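Long-range contacts in bradyzoite surface antigen BSR4 (Toxoplasma gondii, PDB 2JKS), which is a zinc-binding bradyzoite surface antigen of the SAG1-related (SRS) superfamily, with two SRS domains, and probably acts at the parasite-host interface: residues A[31-36]-A[155-160]; A[55-60]-A[75-80]; A[63-68]-A[132-137]. All blocks are in the same frame, centred on the assembly; numbering follows the deposited sequence.

Interaction 1 of 3, residues A[31-36]-A[155-160]; sequences GSLTLS and CKLTVN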
# COMPACT_ATOMS: atom_id res chain seq x y z
N GLY A 31 -10.68 -14.69 -12.35
CA GLY A 31 -9.54 -15.24 -11.67
C GLY A 31 -8.80 -14.08 -11.06
O GLY A 31 -9.22 -12.94 -11.24
N SER A 32 -7.74 -14.38 -10.31
CA SER A 32 -7.03 -13.35 -9.52
C SER A 32 -5.58 -13.61 -9.61
O SER A 32 -5.19 -14.71 -9.91
CB SER A 32 -7.41 -13.39 -8.04
OG SER A 32 -8.73 -12.93 -7.93
N LEU A 33 -4.78 -12.57 -9.35
CA LEU A 33 -3.37 -12.79 -9.00
C LEU A 33 -2.95 -11.67 -8.04
O LEU A 33 -3.67 -10.69 -7.89
CB LEU A 33 -2.50 -12.82 -10.23
CG LEU A 33 -2.59 -11.62 -11.14
CD1 LEU A 33 -1.48 -10.58 -10.75
CD2 LEU A 33 -2.35 -12.14 -12.54
N THR A 34 -1.82 -11.84 -7.38
CA THR A 34 -1.38 -10.87 -6.36
C THR A 34 -0.01 -10.33 -6.69
O THR A 34 0.90 -11.11 -7.03
CB THR A 34 -1.36 -11.53 -4.93
OG1 THR A 34 -2.68 -11.93 -4.61
CG2 THR A 34 -0.80 -10.57 -3.85
N LEU A 35 0.15 -9.00 -6.63
CA LEU A 35 1.48 -8.39 -6.72
C LEU A 35 1.95 -7.99 -5.33
O LEU A 35 1.15 -7.61 -4.46
CB LEU A 35 1.53 -7.19 -7.68
CG LEU A 35 1.22 -7.48 -9.15
CD1 LEU A 35 1.12 -6.20 -9.93
CD2 LEU A 35 2.26 -8.45 -9.77
N SER A 36 3.26 -8.11 -5.12
CA SER A 36 3.89 -7.76 -3.84
C SER A 36 5.40 -7.69 -4.03
O SER A 36 5.91 -8.03 -5.10
CB SER A 36 3.61 -8.82 -2.78
OG SER A 36 3.94 -10.12 -3.24
N CYS A 155 -13.39 -12.06 -19.87
CA CYS A 155 -12.60 -12.55 -18.74
C CYS A 155 -12.50 -11.40 -17.79
O CYS A 155 -12.29 -10.24 -18.20
CB CYS A 155 -11.17 -12.86 -19.15
SG CYS A 155 -10.96 -14.36 -20.05
N LYS A 156 -12.58 -11.71 -16.52
CA LYS A 156 -12.30 -10.71 -15.52
C LYS A 156 -11.08 -11.06 -14.61
O LYS A 156 -11.00 -12.14 -14.06
CB LYS A 156 -13.58 -10.49 -14.72
CG LYS A 156 -13.45 -9.59 -13.58
CD LYS A 156 -14.43 -10.06 -12.58
CE LYS A 156 -15.05 -8.89 -11.87
NZ LYS A 156 -16.05 -9.43 -10.96
N LEU A 157 -10.13 -10.13 -14.47
CA LEU A 157 -8.96 -10.37 -13.66
C LEU A 157 -8.93 -9.42 -12.48
O LEU A 157 -8.88 -8.23 -12.67
CB LEU A 157 -7.66 -10.20 -14.49
CG LEU A 157 -6.33 -10.46 -13.74
CD1 LEU A 157 -6.24 -11.89 -13.21
CD2 LEU A 157 -5.09 -10.12 -14.59
N THR A 158 -8.95 -9.96 -11.27
CA THR A 158 -8.71 -9.16 -10.09
C THR A 158 -7.21 -9.20 -9.74
O THR A 158 -6.64 -10.26 -9.54
CB THR A 158 -9.58 -9.63 -8.90
OG1 THR A 158 -10.98 -9.55 -9.26
CG2 THR A 158 -9.32 -8.79 -7.65
N VAL A 159 -6.58 -8.02 -9.63
CA VAL A 159 -5.19 -7.96 -9.18
C VAL A 159 -5.19 -7.32 -7.80
O VAL A 159 -5.62 -6.18 -7.64
CB VAL A 159 -4.31 -7.14 -10.15
CG1 VAL A 159 -2.78 -6.99 -9.66
CG2 VAL A 159 -4.49 -7.66 -11.70
N ASN A 160 -4.71 -8.07 -6.82
CA ASN A 160 -4.50 -7.64 -5.45
C ASN A 160 -3.08 -7.14 -5.39
O ASN A 160 -2.19 -7.76 -5.97
CB ASN A 160 -4.72 -8.87 -4.54
CG ASN A 160 -6.15 -9.36 -4.61
OD1 ASN A 160 -7.06 -8.62 -4.25
ND2 ASN A 160 -6.36 -10.57 -5.17
O HOH W 1 -11.89 -11.54 -10.85
O HOH W 2 -8.98 -11.99 -5.47
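Gly31 opens the pairing with both of its backbone polar atoms: its N donates to Lys156 O at 3.1 Å, and its O takes the N-H of Thr158, a nearly straight bond with 169° at the hydrogen. The same Gly31 O also accepts from a water, which bonds Thr158 OG1 as well, tying that hydroxyl back to the neighbouring strand. At Ser32 the side chain stands on the face of Thr158, Thr34 and Asn160. Its OG lies anti to the carbonyl carbon (chi1 -71°), 3.5 Å from Thr158 CB, and a second water joins it to Asn160 ND2. Leu33 resumes the backbone bonding, N to Thr158 O and O to Asn160 N, while its side chain drops to the other, buried face. There CD2 meets Leu157 CD1 at 4.0 Å, and CD1 lies 4.0 Å from Val159 CG1, the Leu33 and Val159 side chains running side by side in the same direction. This is parallel beta pairing, each odd residue of 31-35 bonding the two residues that flank its partner, and it sets strand 29-35 at one edge of a mixed sheet of the first SRS domain. Strand 41-47 of the other sheet covers the apolar face, Phe44 touching Leu157 and Ala42 both Leu33 and Leu35. Thr34 returns to the polar face, its OG1 set 3.7 Å from Asn160 CB. Leu35 N makes a short bond of 2.7 Å to Asn160 O, and Leu35 CD1 also packs on Val159 CG1, roughly a quarter turn round that methyl from Leu33 CD1.

Interaction 2 of 3, residues A[55-60]-A[75-80]; sequences STIPTN and TVCQFG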
# COMPACT_ATOMS: atom_id res chain seq x y z
N SER A 55 -12.04 -6.01 -26.94
CA SER A 55 -11.79 -4.73 -26.29
C SER A 55 -11.34 -5.02 -24.85
O SER A 55 -11.43 -6.14 -24.39
CB SER A 55 -13.06 -3.88 -26.28
OG SER A 55 -14.10 -4.51 -25.54
N THR A 56 -10.81 -4.01 -24.17
CA THR A 56 -10.50 -4.16 -22.77
C THR A 56 -11.52 -3.47 -21.87
O THR A 56 -12.33 -2.68 -22.33
CB THR A 56 -9.09 -3.56 -22.42
OG1 THR A 56 -9.04 -2.19 -22.85
CG2 THR A 56 -7.94 -4.39 -23.06
N ILE A 57 -11.43 -3.79 -20.57
CA ILE A 57 -12.17 -3.12 -19.51
C ILE A 57 -11.13 -2.72 -18.44
O ILE A 57 -10.42 -3.57 -17.92
CB ILE A 57 -13.27 -4.02 -18.85
CG1 ILE A 57 -14.40 -4.32 -19.86
CG2 ILE A 57 -13.89 -3.32 -17.66
CD1 ILE A 57 -14.25 -5.66 -20.65
N PRO A 58 -10.96 -1.42 -18.19
CA PRO A 58 -11.59 -0.31 -18.89
C PRO A 58 -11.15 -0.26 -20.36
O PRO A 58 -10.25 -0.98 -20.75
CB PRO A 58 -11.06 0.93 -18.16
CG PRO A 58 -10.47 0.41 -16.89
CD PRO A 58 -9.99 -0.96 -17.19
N THR A 59 -11.78 0.61 -21.14
CA THR A 59 -11.58 0.68 -22.58
C THR A 59 -10.13 1.02 -22.90
O THR A 59 -9.57 0.53 -23.87
CB THR A 59 -12.62 1.67 -23.23
OG1 THR A 59 -12.38 3.00 -22.76
CG2 THR A 59 -13.99 1.35 -22.74
N ASN A 60 -9.51 1.85 -22.07
CA ASN A 60 -8.08 2.09 -22.21
C ASN A 60 -7.28 1.63 -20.99
O ASN A 60 -7.09 2.40 -20.04
CB ASN A 60 -7.82 3.56 -22.50
CG ASN A 60 -6.38 3.83 -22.90
OD1 ASN A 60 -5.53 2.95 -22.81
ND2 ASN A 60 -6.11 5.04 -23.32
N THR A 75 -16.73 7.00 -14.63
CA THR A 75 -17.22 6.07 -15.66
C THR A 75 -17.15 4.55 -15.33
O THR A 75 -16.08 3.99 -15.03
CB THR A 75 -16.73 6.47 -17.10
OG1 THR A 75 -16.26 5.32 -17.80
CG2 THR A 75 -15.64 7.51 -17.05
N VAL A 76 -18.32 3.91 -15.39
CA VAL A 76 -18.53 2.52 -14.95
C VAL A 76 -17.83 1.46 -15.82
O VAL A 76 -17.83 1.54 -17.06
CB VAL A 76 -20.06 2.22 -14.81
CG1 VAL A 76 -20.38 0.73 -14.97
CG2 VAL A 76 -20.60 2.74 -13.47
N CYS A 77 -17.25 0.46 -15.15
CA CYS A 77 -16.62 -0.67 -15.81
C CYS A 77 -17.61 -1.77 -16.13
O CYS A 77 -18.04 -2.52 -15.24
CB CYS A 77 -15.48 -1.21 -14.94
SG CYS A 77 -13.98 -0.17 -14.97
N GLN A 78 -17.97 -1.88 -17.41
CA GLN A 78 -19.04 -2.76 -17.88
C GLN A 78 -18.54 -4.14 -18.37
O GLN A 78 -17.60 -4.21 -19.15
CB GLN A 78 -19.86 -2.06 -19.00
CG GLN A 78 -20.12 -0.56 -18.76
CD GLN A 78 -21.13 0.07 -19.77
OE1 GLN A 78 -22.23 0.45 -19.39
NE2 GLN A 78 -20.73 0.18 -21.04
N PHE A 79 -19.13 -5.21 -17.86
CA PHE A 79 -18.89 -6.57 -18.33
C PHE A 79 -20.22 -7.16 -18.87
O PHE A 79 -21.18 -7.34 -18.13
CB PHE A 79 -18.41 -7.48 -17.20
CG PHE A 79 -16.95 -7.30 -16.84
CD1 PHE A 79 -15.97 -8.10 -17.42
CD2 PHE A 79 -16.57 -6.37 -15.87
CE1 PHE A 79 -14.62 -7.96 -17.10
CE2 PHE A 79 -15.20 -6.22 -15.54
CZ PHE A 79 -14.24 -7.02 -16.16
N GLY A 80 -20.25 -7.47 -20.16
CA GLY A 80 -21.50 -7.91 -20.77
C GLY A 80 -22.51 -6.78 -20.81
O GLY A 80 -22.14 -5.60 -20.73
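Ile57 and Phe79 form the middle of this contact, with Cys77 beside them. CG2 of Ile57, held anti to its own backbone N, reaches between the two: it lies 3.8 Å from Phe79 CE2 and equally 3.8 Å from Cys77 CB. The isoleucine sits over one face of the phenyl ring, its CB 4.1 Å from Phe79 CZ. On its other branch CG1 lies against the backbone, 3.3 Å from Gln78 O. Pro58 adds CG, 4.0 Å from Cys77 SG. The two segments are not paired here; the axes of 55-57 and 76-79 approach to 8.0 Å at 127°, and strand 83-89 lies between 53-67 and 76-79 in the sheet order, so side chains and the disulfide bridge the gap. That disulfide, Cys77 to Cys66, ties edge strand 76-79 of the first SRS domain to the later part of strand 53-67. Further out, the chain turns at Pro58, which follows a cis peptide bond, and Thr56 OG1 donates to Pro58 O at 2.7 Å across the turn. Phe79 is backed in its turn by Ala85, Val135 and Lys156, and the amide of Gly80 is bonded to Gln139 OE1.

Interaction 3 of 3, residues A[63-68]-A[132-137]; sequences QNVCDP and KAFVVG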
# COMPACT_ATOMS: atom_id res chain seq x y z
N GLN A 63 -4.33 3.56 -19.48
CA GLN A 63 -4.63 4.77 -18.74
C GLN A 63 -5.35 4.49 -17.44
O GLN A 63 -5.08 5.15 -16.44
CB GLN A 63 -5.43 5.77 -19.58
CG GLN A 63 -4.59 6.45 -20.67
CD GLN A 63 -5.28 7.68 -21.31
OE1 GLN A 63 -6.37 8.12 -20.87
NE2 GLN A 63 -4.63 8.25 -22.34
N ASN A 64 -6.25 3.52 -17.46
CA ASN A 64 -7.14 3.29 -16.34
C ASN A 64 -7.20 1.81 -15.92
O ASN A 64 -6.86 0.92 -16.71
CB ASN A 64 -8.56 3.78 -16.67
CG ASN A 64 -8.64 5.28 -16.89
OD1 ASN A 64 -8.47 6.07 -15.96
ND2 ASN A 64 -8.89 5.68 -18.13
N VAL A 65 -7.59 1.57 -14.67
CA VAL A 65 -8.03 0.25 -14.19
C VAL A 65 -9.41 0.43 -13.54
O VAL A 65 -9.89 1.55 -13.43
CB VAL A 65 -6.99 -0.41 -13.19
CG1 VAL A 65 -5.62 -0.61 -13.86
CG2 VAL A 65 -6.84 0.42 -11.93
N CYS A 66 -10.08 -0.66 -13.16
CA CYS A 66 -11.34 -0.58 -12.45
C CYS A 66 -11.15 -0.73 -10.95
O CYS A 66 -10.42 -1.61 -10.50
CB CYS A 66 -12.33 -1.64 -12.95
SG CYS A 66 -12.51 -1.57 -14.73
N ASP A 67 -11.80 0.14 -10.19
CA ASP A 67 -11.88 -0.00 -8.73
C ASP A 67 -13.25 -0.59 -8.37
O ASP A 67 -14.26 0.12 -8.41
CB ASP A 67 -11.75 1.37 -8.05
CG ASP A 67 -11.64 1.27 -6.53
OD1 ASP A 67 -11.90 0.20 -5.94
OD2 ASP A 67 -11.26 2.28 -5.92
N PRO A 68 -13.30 -1.88 -7.99
CA PRO A 68 -14.66 -2.35 -7.69
C PRO A 68 -15.34 -1.69 -6.49
O PRO A 68 -16.54 -1.90 -6.26
CB PRO A 68 -14.47 -3.87 -7.46
CG PRO A 68 -13.15 -4.18 -8.04
CD PRO A 68 -12.31 -2.95 -7.81
N LYS A 132 -4.52 -3.09 -1.67
CA LYS A 132 -5.37 -2.64 -2.75
C LYS A 132 -5.75 -3.78 -3.70
O LYS A 132 -5.04 -4.79 -3.82
CB LYS A 132 -4.68 -1.53 -3.58
CG LYS A 132 -4.17 -0.32 -2.78
CD LYS A 132 -5.33 0.55 -2.26
CE LYS A 132 -4.76 1.69 -1.42
NZ LYS A 132 -5.89 2.52 -0.92
N ALA A 133 -6.83 -3.57 -4.42
CA ALA A 133 -7.25 -4.44 -5.50
C ALA A 133 -7.82 -3.62 -6.66
O ALA A 133 -8.49 -2.59 -6.46
CB ALA A 133 -8.31 -5.44 -4.99
N PHE A 134 -7.60 -4.11 -7.87
CA PHE A 134 -8.27 -3.53 -9.04
C PHE A 134 -8.66 -4.65 -9.96
O PHE A 134 -8.32 -5.82 -9.70
CB PHE A 134 -7.36 -2.48 -9.75
CG PHE A 134 -6.10 -3.06 -10.40
CD1 PHE A 134 -6.18 -3.67 -11.68
CD2 PHE A 134 -4.87 -2.98 -9.76
CE1 PHE A 134 -5.08 -4.18 -12.28
CE2 PHE A 134 -3.69 -3.49 -10.40
CZ PHE A 134 -3.82 -4.08 -11.66
N VAL A 135 -9.38 -4.29 -11.02
CA VAL A 135 -9.93 -5.24 -12.00
C VAL A 135 -9.61 -4.68 -13.42
O VAL A 135 -9.69 -3.46 -13.68
CB VAL A 135 -11.50 -5.47 -11.79
CG1 VAL A 135 -12.18 -6.02 -13.04
CG2 VAL A 135 -11.80 -6.42 -10.62
N VAL A 136 -9.22 -5.59 -14.29
CA VAL A 136 -9.08 -5.35 -15.73
C VAL A 136 -9.72 -6.60 -16.37
O VAL A 136 -10.00 -7.60 -15.70
CB VAL A 136 -7.57 -5.13 -16.19
CG1 VAL A 136 -6.93 -3.81 -15.61
CG2 VAL A 136 -6.66 -6.37 -15.81
N GLY A 137 -9.98 -6.53 -17.66
CA GLY A 137 -10.64 -7.65 -18.31
C GLY A 137 -10.55 -7.50 -19.82
O GLY A 137 -10.08 -6.49 -20.31
O HOH W 3 -10.61 -1.96 -4.89
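Val65 lies over one face of the Phe134 ring. Its CG1 stands 4.2 Å from the ring centroid, 25° off the normal and displaced toward the rim nearest CD1, a CH-pi contact. CG2 of the same valine touches the root of the aromatic side chain, 3.7 Å from Phe134 CB, so both methyls are used by the one residue. Phe134 CG sits between its backbone N and carbonyl carbon (chi1 67°), the crowded position, which starts the ring off beside Val65. Two residues along from Phe134, on the same side of the strand, Val136 CG1 comes up to Val65 CG1 at 3.9 Å. Leu91 and Leu94 of the short helix 91-95 also touch the Phe134 side chain. The backbones meet in one antiparallel hydrogen-bonded pair, Cys66 with Val135: Cys66 N gives its hydrogen to Val135 O and Val135 N to Cys66 O, both 2.9 Å. The pair joins two neighbouring strands in the six-stranded mixed sheet of the first SRS domain. Cys66 CB and Val135 CB lie 4.1 Å apart, and Pro68 CG crosses over to meet Val135 CG2 at 3.7 Å. At the far end Asp67 OD1 and Ala133 O share one water, which donates to both at 2.7 Å; the same carboxylate oxygen accepts from the N-H of Lys69. With 65-67 running at 128° to 132-137, the contact between 63-68 and 132-137 combines two backbone bonds with apolar packing of Val65, Phe134 and Pro68, while polar bonding beyond that single bridge passes through a water.

In the fold
All three contacts belong to the same mixed sheet of the first SRS domain, and two of them reach its opposite edges. At one edge, strand 29-35 in interaction 1 is held by a regular run of backbone bonds; the contact is partly buried, with one apolar face and one watered polar face. At the other, strand 76-79 in interaction 2 meets 55-60 through buried side chains, since the two strands are not neighbours. Interaction 3 is buried in the middle of the sheet and mixes both modes, a single bridge with aromatic packing. It shares strand 53-67 with interaction 2, and its strand 132-141 pairs by backbone with strand 152-161 of interaction 1.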